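Local structure of ChrR-like cupin domain-containing protein (Ralstonia eutropha, 3CJX) at residues F36-P39 / Y40-L43. The protein is of unknown function but has a cupin-like fold and belongs to the ChrR-like cupin family. Sequence-based numbering, arbitrary orientation.
Sequences FMDP and YNGL
Phe36 and Leu43 touch near the turn end of a beta hairpin whose four-residue loop, 39-42, joins strands 30-38 and 43-50, neighbours in the mixed sheet of this cupin-like fold; a G1 beta bulge closes it, with Gly42 and Leu43 together facing Asp38. The Phe36 ring meets the Leu43 branch at CE2 to CD2, 4.3 Å, an oblique apolar contact. Selenomethionine Met37 points its CB away from residues 40-43, and its side chain packs against Ile138 of helix 135-148 and Met44 and Met46 of the next strand, while its backbone pairs with Ile156 and Ala158.

Asp38 carries most of the turn. Its backbone forms the antiparallel hydrogen-bonded pair with Leu43: Asp38 N gives a nearly straight bond to Leu43 O (2.8 Å, 165°), and Leu43 N returns one to Asp38 O. CG stands anti to the backbone N (chi1 -178°), which carries the carboxylate forward over the turn. There OD1 accepts Asn41 N at 2.9 Å, the donor lying well above the carboxylate plane, and also a weak bond from Tyr40 N, as in an Asx turn. Two backbone N-H groups thus converge on one oxygen, Asn41 N well aligned and Tyr40 N only weakly, and help to hold the chain through the bend, an arrangement that would probably stabilise the ionised carboxylate. OD2 takes a weak bond from Asn41 ND2, the amide plane turned 49° from the carboxylate.

Pro39 starts the turn proper, touching Ala135 of the helix, and its side chain runs alongside that of Tyr40. Beyond the bend, Gly42 adopts positive phi, the backbone shape of the bulge, and is joined to Gly118 by a backbone hydrogen bond. The Tyr40 side chain also touches Val160 and Pro161, and Pro39 CB sits over its ring centre in a CH-pi contact, 4.2 Å from the centroid of the Tyr40 ring.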
ATOM      1  N   PHE A  36      -2.688  -8.098   4.566  1.00 34.88           N
ATOM      2  CA  PHE A  36      -2.622  -8.100   6.027  1.00 35.08           C
ATOM      3  C   PHE A  36      -2.732  -6.685   6.580  1.00 35.08           C
ATOM      4  O   PHE A  36      -1.999  -5.812   6.156  1.00 33.83           O
ATOM      5  CB  PHE A  36      -1.308  -8.737   6.487  1.00 34.98           C
ATOM      6  CG  PHE A  36      -1.197  -8.883   7.969  1.00 33.30           C
ATOM      7  CD1 PHE A  36      -1.674 -10.014   8.594  1.00 34.63           C
ATOM      8  CD2 PHE A  36      -0.626  -7.887   8.740  1.00 34.02           C
ATOM      9  CE1 PHE A  36      -1.584 -10.155   9.957  1.00 36.09           C
ATOM     10  CE2 PHE A  36      -0.540  -8.017  10.103  1.00 32.87           C
ATOM     11  CZ  PHE A  36      -1.013  -9.146  10.713  1.00 34.68           C
HETATM   12  N   MSE A  37      -3.635  -6.468   7.542  1.00 35.89           N
HETATM   13  CA  MSE A  37      -3.834  -5.139   8.149  1.00 36.77           C
HETATM   14  C   MSE A  37      -3.942  -5.194   9.663  1.00 36.00           C
HETATM   15  O   MSE A  37      -4.859  -5.808  10.206  1.00 36.58           O
HETATM   16  CB  MSE A  37      -5.077  -4.490   7.589  1.00 35.97           C
HETATM   17  CG  MSE A  37      -5.147  -4.637   6.116  1.00 38.72           C
HETATM   18 SE   MSE A  37      -5.971  -3.152   5.304  0.75 40.93          SE
HETATM   19  CE  MSE A  37      -4.408  -1.997   5.339  1.00 37.57           C
ATOM     20  N   ASP A  38      -3.005  -4.534  10.331  1.00 35.69           N
ATOM     21  CA  ASP A  38      -2.930  -4.497  11.793  1.00 35.45           C
ATOM     22  C   ASP A  38      -2.862  -3.040  12.208  1.00 35.33           C
ATOM     23  O   ASP A  38      -1.773  -2.503  12.368  1.00 35.96           O
ATOM     24  CB  ASP A  38      -1.682  -5.251  12.275  1.00 35.22           C
ATOM     25  CG  ASP A  38      -1.561  -5.303  13.791  1.00 37.90           C
ATOM     26  OD1 ASP A  38      -2.215  -4.488  14.487  1.00 38.22           O
ATOM     27  OD2 ASP A  38      -0.796  -6.165  14.296  1.00 40.19           O
ATOM     28  N   PRO A  39      -4.024  -2.387  12.372  1.00 35.67           N
ATOM     29  CA  PRO A  39      -4.053  -0.980  12.781  1.00 36.68           C
ATOM     30  C   PRO A  39      -3.465  -0.698  14.158  1.00 37.57           C
ATOM     31  O   PRO A  39      -3.038   0.426  14.428  1.00 39.33           O
ATOM     32  CB  PRO A  39      -5.543  -0.650  12.818  1.00 36.14           C
ATOM     33  CG  PRO A  39      -6.207  -1.720  12.053  1.00 36.51           C
ATOM     34  CD  PRO A  39      -5.379  -2.926  12.190  1.00 36.62           C
ATOM     35  N   TYR A  40      -3.403  -1.717  14.997  1.00 37.32           N
ATOM     36  CA  TYR A  40      -2.967  -1.553  16.364  1.00 38.06           C
ATOM     37  C   TYR A  40      -1.442  -1.530  16.452  1.00 38.65           C
ATOM     38  O   TYR A  40      -0.902  -0.735  17.203  1.00 40.28           O
ATOM     39  CB  TYR A  40      -3.676  -2.598  17.235  1.00 38.58           C
ATOM     40  CG  TYR A  40      -5.150  -2.582  16.868  1.00 38.26           C
ATOM     41  CD1 TYR A  40      -5.955  -1.493  17.205  1.00 39.15           C
ATOM     42  CD2 TYR A  40      -5.706  -3.592  16.092  1.00 39.82           C
ATOM     43  CE1 TYR A  40      -7.296  -1.431  16.817  1.00 39.59           C
ATOM     44  CE2 TYR A  40      -7.038  -3.542  15.704  1.00 41.81           C
ATOM     45  CZ  TYR A  40      -7.828  -2.459  16.061  1.00 41.54           C
ATOM     46  OH  TYR A  40      -9.154  -2.440  15.676  1.00 42.07           O
ATOM     47  N   ASN A  41      -0.747  -2.340  15.659  1.00 38.53           N
ATOM     48  CA  ASN A  41       0.728  -2.274  15.610  1.00 38.06           C
ATOM     49  C   ASN A  41       1.220  -1.464  14.438  1.00 37.79           C
ATOM     50  O   ASN A  41       2.424  -1.430  14.171  1.00 38.29           O
ATOM     51  CB  ASN A  41       1.325  -3.660  15.502  1.00 37.71           C
ATOM     52  CG  ASN A  41       1.051  -4.470  16.698  1.00 37.32           C
ATOM     53  OD1 ASN A  41       0.945  -3.940  17.817  1.00 38.69           O
ATOM     54  ND2 ASN A  41       0.916  -5.777  16.495  1.00 34.46           N
ATOM     55  N   GLY A  42       0.296  -0.835  13.722  1.00 38.06           N
ATOM     56  CA  GLY A  42       0.656  -0.029  12.569  1.00 38.68           C
ATOM     57  C   GLY A  42       1.420  -0.841  11.539  1.00 39.00           C
ATOM     58  O   GLY A  42       2.626  -0.637  11.346  1.00 39.71           O
ATOM     59  N   LEU A  43       0.737  -1.784  10.897  1.00 38.30           N
ATOM     60  CA  LEU A  43       1.388  -2.603   9.874  1.00 38.49           C
ATOM     61  C   LEU A  43       0.411  -3.009   8.771  1.00 37.44           C
ATOM     62  O   LEU A  43      -0.709  -3.419   9.064  1.00 36.42           O
ATOM     63  CB  LEU A  43       1.995  -3.842  10.531  1.00 38.42           C
ATOM     64  CG  LEU A  43       2.720  -4.808   9.598  1.00 40.99           C
ATOM     65  CD1 LEU A  43       3.897  -4.125   8.867  1.00 43.92           C
ATOM     66  CD2 LEU A  43       3.186  -5.969  10.442  1.00 42.77           C
TER